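Local coordinates for E2A dna-binding protein (Human adenovirus 5, PDB 2WB0) that binds single-stranded DNA and, by forming multimers, unwinds the template without ATP during elongation in viral strand-displacement replication, at residues A77-F82 with F318-M324; V45-L50 with M309-L313; L217-L221 with L303-L307; T60-T66 with D295-S299; F32-P36 with V85-H90. All coordinates share one frame; numbering follows the deposited sequence.

Contact 1: A77-F82 with F318-M324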
# COMPACT_ATOMS: atom_id res chain seq x y z
N ALA A 77 10.65 0.47 -11.93
CA ALA A 77 11.72 0.97 -11.12
C ALA A 77 13.06 0.27 -11.43
O ALA A 77 14.14 0.90 -11.35
CB ALA A 77 11.37 0.81 -9.64
N TYR A 78 12.98 -1.03 -11.71
CA TYR A 78 14.23 -1.80 -11.99
C TYR A 78 14.81 -1.40 -13.35
O TYR A 78 16.03 -1.22 -13.49
CB TYR A 78 13.99 -3.31 -11.89
CG TYR A 78 14.09 -3.75 -10.44
CD1 TYR A 78 15.32 -3.67 -9.74
CD2 TYR A 78 12.99 -4.24 -9.77
CE1 TYR A 78 15.43 -4.05 -8.38
CE2 TYR A 78 13.08 -4.63 -8.38
CZ TYR A 78 14.29 -4.51 -7.70
OH TYR A 78 14.39 -4.85 -6.40
N LEU A 79 13.93 -1.18 -14.31
CA LEU A 79 14.35 -0.72 -15.63
C LEU A 79 14.99 0.66 -15.58
O LEU A 79 16.08 0.86 -16.14
CB LEU A 79 13.13 -0.67 -16.54
CG LEU A 79 12.77 -1.55 -17.72
CD1 LEU A 79 13.79 -2.65 -18.20
CD2 LEU A 79 11.38 -2.06 -17.57
N GLN A 80 14.38 1.59 -14.85
CA GLN A 80 14.97 2.91 -14.63
C GLN A 80 16.34 2.80 -13.94
O GLN A 80 17.33 3.43 -14.40
CB GLN A 80 14.01 3.78 -13.81
CG GLN A 80 12.82 4.21 -14.63
CD GLN A 80 11.88 5.17 -13.83
OE1 GLN A 80 12.17 5.52 -12.69
NE2 GLN A 80 10.77 5.57 -14.45
N SER A 81 16.42 2.04 -12.85
CA SER A 81 17.69 1.78 -12.19
C SER A 81 18.73 1.16 -13.15
O SER A 81 19.84 1.65 -13.20
CB SER A 81 17.54 0.97 -10.89
OG SER A 81 16.58 1.60 -9.98
N PHE A 82 18.36 0.13 -13.92
CA PHE A 82 19.27 -0.54 -14.86
C PHE A 82 19.89 0.51 -15.81
O PHE A 82 21.14 0.61 -15.98
CB PHE A 82 18.53 -1.58 -15.67
CG PHE A 82 19.31 -2.16 -16.83
CD1 PHE A 82 20.36 -3.07 -16.61
CD2 PHE A 82 18.90 -1.93 -18.13
CE1 PHE A 82 21.04 -3.65 -17.67
CE2 PHE A 82 19.59 -2.52 -19.23
CZ PHE A 82 20.66 -3.38 -19.00
N PHE A 318 17.98 -10.72 -16.87
CA PHE A 318 19.19 -9.95 -16.67
C PHE A 318 20.02 -10.72 -15.70
O PHE A 318 19.48 -11.52 -14.92
CB PHE A 318 18.88 -8.53 -16.15
CG PHE A 318 18.04 -7.74 -17.09
CD1 PHE A 318 16.64 -7.83 -17.04
CD2 PHE A 318 18.62 -6.96 -18.09
CE1 PHE A 318 15.81 -7.16 -17.96
CE2 PHE A 318 17.81 -6.29 -19.01
CZ PHE A 318 16.39 -6.38 -18.93
N THR A 319 21.33 -10.52 -15.73
CA THR A 319 22.15 -11.33 -14.83
C THR A 319 22.49 -10.67 -13.48
O THR A 319 22.85 -11.38 -12.55
CB THR A 319 23.39 -11.96 -15.55
OG1 THR A 319 24.39 -10.96 -15.68
CG2 THR A 319 22.99 -12.50 -16.99
N GLU A 320 22.36 -9.34 -13.35
CA GLU A 320 22.38 -8.67 -12.03
C GLU A 320 21.07 -7.90 -11.83
O GLU A 320 20.42 -7.50 -12.82
CB GLU A 320 23.49 -7.64 -11.87
CG GLU A 320 24.68 -8.16 -11.17
CD GLU A 320 25.74 -8.42 -12.18
OE1 GLU A 320 26.11 -9.60 -12.39
OE2 GLU A 320 26.18 -7.43 -12.81
N LEU A 321 20.70 -7.73 -10.57
CA LEU A 321 19.50 -6.96 -10.19
C LEU A 321 20.08 -5.58 -9.83
O LEU A 321 20.92 -5.51 -8.99
CB LEU A 321 18.90 -7.55 -8.91
CG LEU A 321 17.44 -7.55 -8.45
CD1 LEU A 321 17.24 -7.12 -6.98
CD2 LEU A 321 16.40 -7.00 -9.43
N PRO A 322 19.64 -4.50 -10.47
CA PRO A 322 20.15 -3.18 -10.06
C PRO A 322 19.75 -2.86 -8.60
O PRO A 322 18.76 -3.45 -8.06
CB PRO A 322 19.39 -2.19 -10.99
CG PRO A 322 18.83 -2.99 -12.03
CD PRO A 322 18.72 -4.41 -11.62
N ARG A 323 20.52 -1.97 -7.98
CA ARG A 323 20.09 -1.31 -6.77
C ARG A 323 18.73 -0.61 -7.02
O ARG A 323 18.52 0.04 -8.07
CB ARG A 323 21.12 -0.28 -6.40
CG ARG A 323 20.95 0.39 -5.06
CD ARG A 323 22.22 1.08 -4.71
NE ARG A 323 21.90 2.27 -3.93
CZ ARG A 323 21.61 2.24 -2.63
NH1 ARG A 323 21.63 1.07 -1.93
NH2 ARG A 323 21.31 3.36 -2.01
N MET A 324 17.79 -0.75 -6.08
CA MET A 324 16.46 -0.09 -6.28
C MET A 324 16.02 0.23 -4.90
O MET A 324 15.87 -0.68 -4.07
CB MET A 324 15.48 -1.04 -7.01
CG MET A 324 14.16 -0.38 -7.59
SD MET A 324 13.04 0.08 -6.26
CE MET A 324 12.35 -1.51 -5.88
O HOH W 1 15.68 -3.61 -4.62

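Contact 2: V45-L50 with M309-L313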
# COMPACT_ATOMS: atom_id res chain seq x y z
N VAL A 45 3.88 -7.18 -19.50
CA VAL A 45 4.98 -8.11 -19.30
C VAL A 45 4.76 -9.00 -18.05
O VAL A 45 4.83 -10.28 -18.09
CB VAL A 45 6.32 -7.35 -19.20
CG1 VAL A 45 7.44 -8.27 -18.79
CG2 VAL A 45 6.65 -6.65 -20.57
N CYS A 46 4.45 -8.34 -16.94
CA CYS A 46 4.36 -9.06 -15.70
C CYS A 46 3.18 -10.06 -15.76
O CYS A 46 3.30 -11.19 -15.29
CB CYS A 46 4.17 -8.04 -14.58
SG CYS A 46 5.65 -7.03 -14.29
N LYS A 47 2.02 -9.61 -16.27
CA LYS A 47 0.82 -10.43 -16.29
C LYS A 47 1.08 -11.64 -17.18
O LYS A 47 0.73 -12.78 -16.87
CB LYS A 47 -0.35 -9.61 -16.84
CG LYS A 47 -1.70 -10.36 -16.92
CD LYS A 47 -2.21 -10.80 -15.51
CE LYS A 47 -3.64 -11.52 -15.50
NZ LYS A 47 -4.27 -11.50 -14.08
N THR A 48 1.75 -11.40 -18.31
CA THR A 48 2.12 -12.50 -19.18
C THR A 48 3.04 -13.52 -18.47
O THR A 48 2.79 -14.75 -18.56
CB THR A 48 2.70 -12.00 -20.56
OG1 THR A 48 1.78 -11.07 -21.11
CG2 THR A 48 2.83 -13.12 -21.56
N TRP A 49 4.04 -13.02 -17.73
CA TRP A 49 4.96 -13.90 -17.00
C TRP A 49 4.22 -14.70 -15.88
O TRP A 49 4.45 -15.92 -15.67
CB TRP A 49 6.14 -13.08 -16.48
CG TRP A 49 7.10 -13.80 -15.54
CD1 TRP A 49 8.18 -14.55 -15.91
CD2 TRP A 49 7.12 -13.76 -14.11
NE1 TRP A 49 8.86 -15.01 -14.80
CE2 TRP A 49 8.24 -14.52 -13.68
CE3 TRP A 49 6.28 -13.17 -13.14
CZ2 TRP A 49 8.55 -14.74 -12.31
CZ3 TRP A 49 6.61 -13.37 -11.77
CH2 TRP A 49 7.74 -14.14 -11.37
N LEU A 50 3.29 -14.04 -15.21
CA LEU A 50 2.40 -14.69 -14.23
C LEU A 50 1.55 -15.81 -14.88
O LEU A 50 1.56 -16.93 -14.39
CB LEU A 50 1.50 -13.65 -13.65
CG LEU A 50 1.65 -13.06 -12.25
CD1 LEU A 50 2.90 -13.39 -11.34
CD2 LEU A 50 1.05 -11.64 -12.13
N MET A 309 8.38 -11.06 -6.72
CA MET A 309 8.19 -11.78 -7.95
C MET A 309 8.80 -10.95 -9.12
O MET A 309 9.28 -11.53 -10.10
CB MET A 309 6.70 -12.10 -8.18
CG MET A 309 6.22 -13.11 -7.09
SD MET A 309 4.53 -13.61 -7.35
CE MET A 309 4.68 -14.79 -8.68
N VAL A 310 8.76 -9.62 -9.02
CA VAL A 310 9.48 -8.84 -10.07
C VAL A 310 11.00 -9.17 -10.04
O VAL A 310 11.66 -9.30 -11.12
CB VAL A 310 9.15 -7.31 -9.99
CG1 VAL A 310 10.20 -6.44 -10.74
CG2 VAL A 310 7.78 -7.05 -10.62
N ARG A 311 11.55 -9.30 -8.86
CA ARG A 311 12.97 -9.61 -8.73
C ARG A 311 13.22 -10.96 -9.46
O ARG A 311 14.17 -11.08 -10.23
CB ARG A 311 13.42 -9.56 -7.27
CG ARG A 311 13.42 -8.21 -6.62
CD ARG A 311 13.90 -8.23 -5.17
NE ARG A 311 14.07 -6.91 -4.57
CZ ARG A 311 13.96 -6.64 -3.28
NH1 ARG A 311 13.62 -7.59 -2.39
NH2 ARG A 311 14.10 -5.37 -2.89
N SER A 312 12.33 -11.95 -9.29
CA SER A 312 12.43 -13.21 -10.02
C SER A 312 12.38 -13.06 -11.53
O SER A 312 13.21 -13.62 -12.24
CB SER A 312 11.40 -14.25 -9.56
OG SER A 312 11.74 -14.65 -8.25
N LEU A 313 11.39 -12.33 -12.02
CA LEU A 313 11.22 -12.05 -13.45
C LEU A 313 12.45 -11.39 -14.00
O LEU A 313 12.89 -11.75 -15.13
CB LEU A 313 9.98 -11.13 -13.67
CG LEU A 313 9.66 -10.45 -15.01
CD1 LEU A 313 9.85 -11.35 -16.22
CD2 LEU A 313 8.12 -9.93 -14.95

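Contact 3: L217-L221 with L303-L307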
# COMPACT_ATOMS: atom_id res chain seq x y z
N LEU A 217 7.46 -1.43 6.94
CA LEU A 217 6.35 -1.92 6.15
C LEU A 217 6.49 -1.29 4.74
O LEU A 217 6.53 -0.06 4.60
CB LEU A 217 5.00 -1.50 6.79
CG LEU A 217 3.72 -1.69 5.93
CD1 LEU A 217 3.48 -3.22 5.55
CD2 LEU A 217 2.44 -1.05 6.61
N LEU A 218 6.49 -2.13 3.72
CA LEU A 218 6.42 -1.63 2.37
C LEU A 218 4.97 -1.29 2.14
O LEU A 218 4.10 -2.18 2.22
CB LEU A 218 6.75 -2.77 1.44
CG LEU A 218 7.03 -2.62 -0.04
CD1 LEU A 218 6.63 -3.73 -0.94
CD2 LEU A 218 7.27 -1.26 -0.73
N MET A 219 4.72 -0.04 1.83
CA MET A 219 3.34 0.48 1.67
C MET A 219 3.25 1.38 0.47
O MET A 219 4.21 2.09 0.12
CB MET A 219 2.92 1.24 2.94
CG MET A 219 3.76 2.56 3.25
SD MET A 219 3.22 3.31 4.81
CE MET A 219 3.40 5.00 4.32
N PRO A 220 2.07 1.44 -0.16
CA PRO A 220 1.92 2.40 -1.25
C PRO A 220 1.63 3.81 -0.74
O PRO A 220 0.90 3.96 0.25
CB PRO A 220 0.72 1.85 -2.04
CG PRO A 220 -0.16 1.21 -0.91
CD PRO A 220 0.84 0.64 0.10
N LEU A 221 2.19 4.81 -1.45
CA LEU A 221 1.90 6.21 -1.26
C LEU A 221 0.89 6.69 -2.27
O LEU A 221 0.29 7.78 -2.07
CB LEU A 221 3.16 7.06 -1.36
CG LEU A 221 4.14 6.92 -0.22
CD1 LEU A 221 5.15 8.02 -0.47
CD2 LEU A 221 3.49 7.11 1.12
N LEU A 303 1.66 -7.31 -1.56
CA LEU A 303 2.49 -6.18 -2.06
C LEU A 303 4.01 -6.53 -2.05
O LEU A 303 4.76 -6.24 -3.00
CB LEU A 303 2.26 -4.92 -1.22
CG LEU A 303 2.40 -3.51 -1.83
CD1 LEU A 303 2.55 -2.40 -0.77
CD2 LEU A 303 3.06 -3.24 -3.21
N LEU A 304 4.45 -7.16 -0.96
CA LEU A 304 5.85 -7.58 -0.88
C LEU A 304 6.11 -8.65 -1.93
O LEU A 304 7.11 -8.61 -2.60
CB LEU A 304 6.14 -8.14 0.51
CG LEU A 304 7.54 -8.13 1.10
CD1 LEU A 304 7.91 -9.16 2.18
CD2 LEU A 304 8.71 -7.38 0.37
N ASN A 305 5.16 -9.58 -2.11
CA ASN A 305 5.34 -10.61 -3.14
C ASN A 305 5.34 -10.02 -4.53
O ASN A 305 6.03 -10.57 -5.41
CB ASN A 305 4.25 -11.68 -3.12
CG ASN A 305 4.61 -12.91 -2.25
OD1 ASN A 305 5.78 -13.17 -1.95
ND2 ASN A 305 3.61 -13.69 -1.92
N ALA A 306 4.64 -8.88 -4.75
CA ALA A 306 4.70 -8.25 -6.09
C ALA A 306 6.15 -7.83 -6.31
O ALA A 306 6.70 -8.02 -7.43
CB ALA A 306 3.85 -7.03 -6.22
N LEU A 307 6.75 -7.25 -5.28
CA LEU A 307 8.16 -6.83 -5.40
C LEU A 307 9.12 -8.04 -5.65
O LEU A 307 10.06 -8.04 -6.51
CB LEU A 307 8.60 -6.01 -4.18
CG LEU A 307 10.12 -5.66 -4.10
CD1 LEU A 307 10.62 -4.81 -5.28
CD2 LEU A 307 10.48 -4.90 -2.76

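Contact 4: T60-T66 with D295-S299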
# COMPACT_ATOMS: atom_id res chain seq x y z
N THR A 60 -4.73 -12.51 -1.63
CA THR A 60 -5.61 -12.51 -0.44
C THR A 60 -5.94 -11.06 -0.17
O THR A 60 -5.00 -10.27 0.13
CB THR A 60 -4.90 -13.06 0.79
OG1 THR A 60 -4.35 -14.33 0.48
CG2 THR A 60 -5.92 -13.25 2.00
N PHE A 61 -7.22 -10.70 -0.34
CA PHE A 61 -7.65 -9.28 -0.25
C PHE A 61 -6.83 -8.38 -1.19
O PHE A 61 -6.48 -7.20 -0.80
CB PHE A 61 -7.49 -8.68 1.14
CG PHE A 61 -8.07 -9.51 2.25
CD1 PHE A 61 -9.37 -10.08 2.16
CD2 PHE A 61 -7.31 -9.76 3.37
CE1 PHE A 61 -9.86 -10.93 3.25
CE2 PHE A 61 -7.79 -10.52 4.41
CZ PHE A 61 -9.07 -11.08 4.36
N THR A 62 -6.53 -8.87 -2.37
CA THR A 62 -5.80 -8.06 -3.33
C THR A 62 -6.54 -8.27 -4.64
O THR A 62 -6.91 -9.40 -4.93
CB THR A 62 -4.39 -8.63 -3.47
OG1 THR A 62 -3.72 -8.46 -2.25
CG2 THR A 62 -3.63 -7.95 -4.62
N SER A 63 -6.76 -7.21 -5.41
CA SER A 63 -7.38 -7.43 -6.73
C SER A 63 -6.33 -7.78 -7.74
O SER A 63 -5.15 -7.34 -7.61
CB SER A 63 -8.15 -6.22 -7.19
OG SER A 63 -7.30 -5.30 -7.77
N ASN A 64 -6.69 -8.60 -8.71
CA ASN A 64 -5.71 -9.02 -9.75
C ASN A 64 -5.07 -7.84 -10.45
O ASN A 64 -3.87 -7.81 -10.69
CB ASN A 64 -6.37 -9.90 -10.85
CG ASN A 64 -6.89 -11.28 -10.31
OD1 ASN A 64 -6.36 -11.82 -9.37
ND2 ASN A 64 -7.97 -11.82 -10.96
N LYS A 65 -5.88 -6.84 -10.75
CA LYS A 65 -5.43 -5.64 -11.43
C LYS A 65 -4.42 -4.90 -10.60
O LYS A 65 -3.37 -4.47 -11.12
CB LYS A 65 -6.63 -4.71 -11.69
CG LYS A 65 -6.23 -3.36 -12.29
CD LYS A 65 -7.50 -2.46 -12.33
CE LYS A 65 -7.19 -0.98 -12.21
NZ LYS A 65 -8.48 -0.15 -12.14
N THR A 66 -4.70 -4.77 -9.29
CA THR A 66 -3.79 -4.02 -8.45
C THR A 66 -2.49 -4.80 -8.31
O THR A 66 -1.45 -4.19 -8.31
CB THR A 66 -4.33 -3.74 -7.04
OG1 THR A 66 -5.60 -3.07 -7.15
CG2 THR A 66 -3.34 -2.79 -6.29
N ASP A 295 -10.48 1.66 -7.37
CA ASP A 295 -10.64 0.31 -6.84
C ASP A 295 -9.26 -0.31 -6.41
O ASP A 295 -9.13 -1.54 -6.24
CB ASP A 295 -11.32 -0.57 -7.92
CG ASP A 295 -10.50 -0.66 -9.26
OD1 ASP A 295 -9.27 -0.30 -9.30
OD2 ASP A 295 -11.07 -1.12 -10.31
N PHE A 296 -8.23 0.53 -6.21
CA PHE A 296 -6.94 0.01 -5.75
C PHE A 296 -7.12 -0.89 -4.51
O PHE A 296 -7.78 -0.48 -3.52
CB PHE A 296 -6.05 1.22 -5.45
CG PHE A 296 -4.61 0.88 -5.05
CD1 PHE A 296 -3.57 0.91 -5.99
CD2 PHE A 296 -4.29 0.66 -3.71
CE1 PHE A 296 -2.22 0.60 -5.59
CE2 PHE A 296 -2.91 0.38 -3.26
CZ PHE A 296 -1.89 0.34 -4.19
N LYS A 297 -6.52 -2.09 -4.47
CA LYS A 297 -6.69 -2.96 -3.27
C LYS A 297 -5.60 -4.03 -3.27
O LYS A 297 -5.51 -4.87 -4.19
CB LYS A 297 -8.06 -3.63 -3.14
CG LYS A 297 -8.33 -4.41 -1.82
CD LYS A 297 -9.55 -5.36 -1.97
CE LYS A 297 -10.28 -5.66 -0.63
NZ LYS A 297 -10.90 -7.09 -0.47
N ILE A 298 -4.74 -3.95 -2.27
CA ILE A 298 -3.65 -4.93 -2.17
C ILE A 298 -3.24 -5.10 -0.73
O ILE A 298 -3.09 -4.11 -0.00
CB ILE A 298 -2.43 -4.55 -3.05
CG1 ILE A 298 -1.33 -5.63 -2.95
CG2 ILE A 298 -1.93 -3.06 -2.72
CD1 ILE A 298 -0.42 -5.62 -4.27
N SER A 299 -3.03 -6.35 -0.31
CA SER A 299 -2.75 -6.65 1.09
C SER A 299 -1.24 -6.55 1.21
O SER A 299 -0.52 -6.71 0.20
CB SER A 299 -3.25 -8.06 1.53
OG SER A 299 -2.56 -9.08 0.73
O HOH W 2 -8.75 -3.17 -8.57
O HOH W 3 -6.13 -1.37 -9.15

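Contact 5: F32-P36 with V85-H90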
# COMPACT_ATOMS: atom_id res chain seq x y z
N PHE A 32 5.30 2.76 -26.41
CA PHE A 32 6.11 2.90 -25.20
C PHE A 32 7.35 3.81 -25.41
O PHE A 32 8.10 3.64 -26.38
CB PHE A 32 6.55 1.51 -24.74
CG PHE A 32 7.27 1.51 -23.44
CD1 PHE A 32 6.54 1.58 -22.24
CD2 PHE A 32 8.65 1.44 -23.40
CE1 PHE A 32 7.21 1.59 -21.02
CE2 PHE A 32 9.33 1.43 -22.19
CZ PHE A 32 8.61 1.51 -20.99
N LYS A 33 7.60 4.72 -24.48
CA LYS A 33 8.69 5.72 -24.57
C LYS A 33 9.41 5.86 -23.23
O LYS A 33 10.08 6.86 -22.97
CB LYS A 33 8.15 7.11 -25.00
CG LYS A 33 7.59 7.22 -26.42
CD LYS A 33 8.61 6.78 -27.54
CE LYS A 33 7.98 6.97 -28.96
NZ LYS A 33 9.07 6.70 -30.09
N LEU A 34 9.31 4.83 -22.39
CA LEU A 34 9.97 4.82 -21.09
C LEU A 34 9.58 6.05 -20.24
O LEU A 34 10.36 6.51 -19.44
CB LEU A 34 11.47 4.77 -21.31
CG LEU A 34 12.42 3.88 -20.53
CD1 LEU A 34 13.76 4.60 -20.10
CD2 LEU A 34 11.84 2.95 -19.49
N LEU A 35 8.38 6.58 -20.42
CA LEU A 35 7.97 7.76 -19.69
C LEU A 35 7.32 7.35 -18.37
O LEU A 35 6.80 6.25 -18.27
CB LEU A 35 6.93 8.50 -20.52
CG LEU A 35 7.30 9.70 -21.42
CD1 LEU A 35 8.67 10.29 -21.36
CD2 LEU A 35 6.68 9.70 -22.77
N PRO A 36 7.34 8.25 -17.38
CA PRO A 36 7.00 7.80 -16.02
C PRO A 36 5.57 7.27 -15.87
O PRO A 36 5.37 6.37 -15.08
CB PRO A 36 7.24 9.04 -15.16
CG PRO A 36 7.81 10.14 -16.02
CD PRO A 36 8.00 9.58 -17.41
N VAL A 85 18.03 5.96 -15.74
CA VAL A 85 17.13 7.04 -16.00
C VAL A 85 16.30 7.34 -14.77
O VAL A 85 15.87 6.43 -14.12
CB VAL A 85 16.28 6.89 -17.31
CG1 VAL A 85 16.72 5.79 -18.21
CG2 VAL A 85 14.71 7.02 -17.10
N THR A 86 16.16 8.62 -14.41
CA THR A 86 15.25 9.03 -13.33
C THR A 86 14.53 10.27 -13.85
O THR A 86 15.15 11.13 -14.56
CB THR A 86 16.02 9.39 -12.05
OG1 THR A 86 16.85 10.49 -12.36
CG2 THR A 86 17.02 8.30 -11.65
N TYR A 87 13.24 10.35 -13.54
CA TYR A 87 12.48 11.56 -13.84
C TYR A 87 12.21 12.19 -12.50
O TYR A 87 11.54 11.59 -11.65
CB TYR A 87 11.17 11.22 -14.53
CG TYR A 87 11.39 10.54 -15.91
CD1 TYR A 87 11.50 11.28 -17.09
CD2 TYR A 87 11.47 9.16 -16.01
CE1 TYR A 87 11.63 10.64 -18.30
CE2 TYR A 87 11.64 8.52 -17.22
CZ TYR A 87 11.74 9.28 -18.38
OH TYR A 87 11.91 8.68 -19.62
N LYS A 88 12.72 13.39 -12.29
CA LYS A 88 12.55 14.05 -11.01
C LYS A 88 11.07 14.20 -10.69
O LYS A 88 10.28 14.50 -11.56
CB LYS A 88 13.24 15.40 -11.05
CG LYS A 88 13.59 15.86 -9.65
CD LYS A 88 14.59 17.00 -9.68
CE LYS A 88 14.80 17.46 -8.21
NZ LYS A 88 14.98 18.96 -8.17
N HIS A 89 10.68 13.95 -9.44
CA HIS A 89 9.25 14.01 -9.00
C HIS A 89 8.33 12.89 -9.51
O HIS A 89 7.09 12.94 -9.31
CB HIS A 89 8.60 15.38 -9.27
CG HIS A 89 9.50 16.52 -8.96
ND1 HIS A 89 9.79 16.90 -7.66
CD2 HIS A 89 10.25 17.32 -9.76
CE1 HIS A 89 10.64 17.92 -7.68
NE2 HIS A 89 10.94 18.19 -8.94
N HIS A 90 8.93 11.91 -10.18
CA HIS A 90 8.21 10.69 -10.58
C HIS A 90 8.90 9.43 -9.99
O HIS A 90 9.39 8.59 -10.72
CB HIS A 90 8.12 10.57 -12.11
CG HIS A 90 7.37 11.73 -12.73
ND1 HIS A 90 6.01 11.70 -12.97
CD2 HIS A 90 7.81 12.96 -13.12
CE1 HIS A 90 5.65 12.86 -13.51
NE2 HIS A 90 6.72 13.65 -13.58

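Contact 1: A77-F82 with F318-M324
A77, at the start of this helical segment, meets M324 through its methyl group, CB lying 3.7 Å from M324 CG and almost as close to the sulfur. One residue on, the Y78 ring is clasped between two side chains of the 318-324 loop. Over one face comes L321 CD2, a CH-pi contact 3.6 Å from the ring centroid; over the opposite face lies M324, whose CG stands 4.0 Å from that centroid, with SD farther out above the same face as a Met-aromatic contact. M324 gets there because its chain, leaving with CG anti to the backbone N (chi1 -166°), folds back at chi2 and chi3. At the ring's edge, in its plane, sits P322 O. The phenol oxygen is held by R311 of helix 300-315 and by a water, 2.5 Å from Y78 OH, which donates to M324 O. S81 OG turns back to its own helix, bonding to A77 O at 2.9 Å, while S81 CB packs on P322 CB. Last, F82 receives the edge of the F318 ring on its face, centroids 5.1 Å apart and planes at 55°, and its CB lies against P322 CG. The loop that follows helix 300-315 is thereby laid along the C-terminal end of helix 64-83, with W314 packing on L321 and P322 and with helix 7-21 touching both F82 and F318.

Contact 2: V45-L50 with M309-L313
W49 and L313 form the centre of this buried contact through a CH-pi interaction. L313 covers one face of the indole: its CB sits above the middle of the ring system, and CD1 stands 3.8 Å from the centroid of the five-membered ring, 20° off the normal. The two side chains run past each other in opposite directions, each with CG anti to its own backbone N. Purely apolar contacts spread from there. L313 CD2 touches C46 SG at 3.9 Å and V45 CG1 at 4.2 Å, and V310 CG2 approaches the same sulfur. The helices 40-53 and 300-315 that carry these residues cross almost perpendicularly, the axes of the two short segments making 86° at 11.2 Å, and so join the all-alpha part of the protein to the last helix of the zinc-binding region. Beyond the six-membered ring of W49, M309 CB packs 3.8 Å from W49 CZ3, and the thioether bends at chi3 (77°) to bring CE tightly against L50 CD1, at 3.5 Å. Of the polar groups, W49 NE1 bonds outside the two segments, to E316 just past the end of helix 300-315, whereas M309 O, near W49 CH2, takes the bond of its own helix from L313 N.

Contact 3: L217-L221 with L303-L307
L218 and L303 share most of the buried surface, each side chain leaning on the other residue's backbone more than on its side chain. L218 points from its strand at the helix, with CG anti to the backbone N (chi1 -169°), and sends CD1 in against the first turn of the 303-307 segment: it lies 3.9 Å from L304 CA and 3.7 Å from L303 O. Beyond these, L218 CD1 reaches the methyls of three leucines more loosely, L303 CD2 at 4.3 Å and both L304 CD2 and L307 CD2 at 4.4 Å. L303 answers in the other direction. Its CD1 comes up beside the strand, 3.4 Å from L218 O, passes M219 CA and ends against the proline ring, 3.6 Å from P220 CD. P220 is the smaller third partner, its ring lying obliquely to the L303 side chain. The side chains that meet are all apolar, as suits a contact whose centre lies about 6 Å from the centre of the chain. Strand 216-220 pairs antiparallel with strand 95-99 and crosses helix 300-315 at 92°, measured between the two short segments. Around them, F275 of strand 271-276 touches both P220 and L303, while M203 and L206 of helix 189-206 close on L304.

Contact 4: T60-T66 with D295-S299
T62 OG1 accepts from S299 N at 2.9 Å, the N-H nearly straight at 162°, and also bonds to D302. S299 OG donates to T60 O at 2.8 Å, approaching nearly along the C=O axis. One residue further, S63 N donates to K297 O at 2.9 Å. K297 N in turn gives its hydrogen to T66 OG1 at 3.0 Å, and that hydroxyl is also bonded to S63 OG, of the residue at the N-cap position of helix 64-83. A water links S63 OG to D295 O. At the exposed end K65 NZ makes a salt bridge with D295, 3.0 Å from OD1 on its syn lone pair; E224 is a second carboxylate partner for the lysine. T66 CG2, anti to its backbone N, lies over the F296 face, 3.8 Å from the centroid, and F296 itself borders the zinc ligands C223 and C294. The loop leading into helix 64-83, and the helix's first turn, thus lie beside edge strand 297-299, whose other neighbour is strand 271-276.

Contact 5: F32-P36 with V85-H90
P36 packs against Y87 and H90, the two ends of a type II beta turn (Y87 to H90) whose H90 N bonds back to Y87 O. The contact joins two loops of the all-alpha domain, the one between helices 26-31 and 40-53 and the one that leaves helix 64-83. CH-pi interactions dominate. P36 CD sits over the centre of the Y87 ring, 3.6 Å from the centroid and only 3° off the normal, the two side chains crossing at about a right angle. P36 CG covers a face of the H90 imidazole, nearer its rim, 3.9 Å from the centroid. Both rings leave their backbones with CG anti to the carbonyl carbon (chi1 -63° in Y87, -61° in H90), and one pyrrolidine packs on a face of each. The apolar remainder is slighter: L35 CD1 crosses near the phenol end of Y87, P36 CB meets H90 CB at 3.5 Å, and L34 CD1 and V85 CG1 touch tip to tip at 3.7 Å. W8 of helix 7-21 also packs on Y87 and bonds to K33 O. Polar bonding between the loops amounts to one weak hydrogen bond, from Y87 OH to L34 O at 2.7 Å.

How the contacts relate
Helix 300-315 and its flanks recur in four contacts: contact 4 holds the strand before it, contacts 3 and 2 successive parts of the helix, and contact 1 the loop after it. Contacts 2 and 3 are buried and apolar, whereas contacts 1, 4 and 5 are partly buried. Their chemistry differs too: contact 4, beside a zinc site, relies on hydrogen bonds and a salt bridge, while contacts 1 and 5 use aromatic faces. Contacts 1 and 4 both draw on helix 64-83, from its two ends. Contact 1 touches contact 2 where Y78 packs on V310 and L321 on R311, contact 3 through M324 and L307, and contact 5 through Q80 O and V85 N.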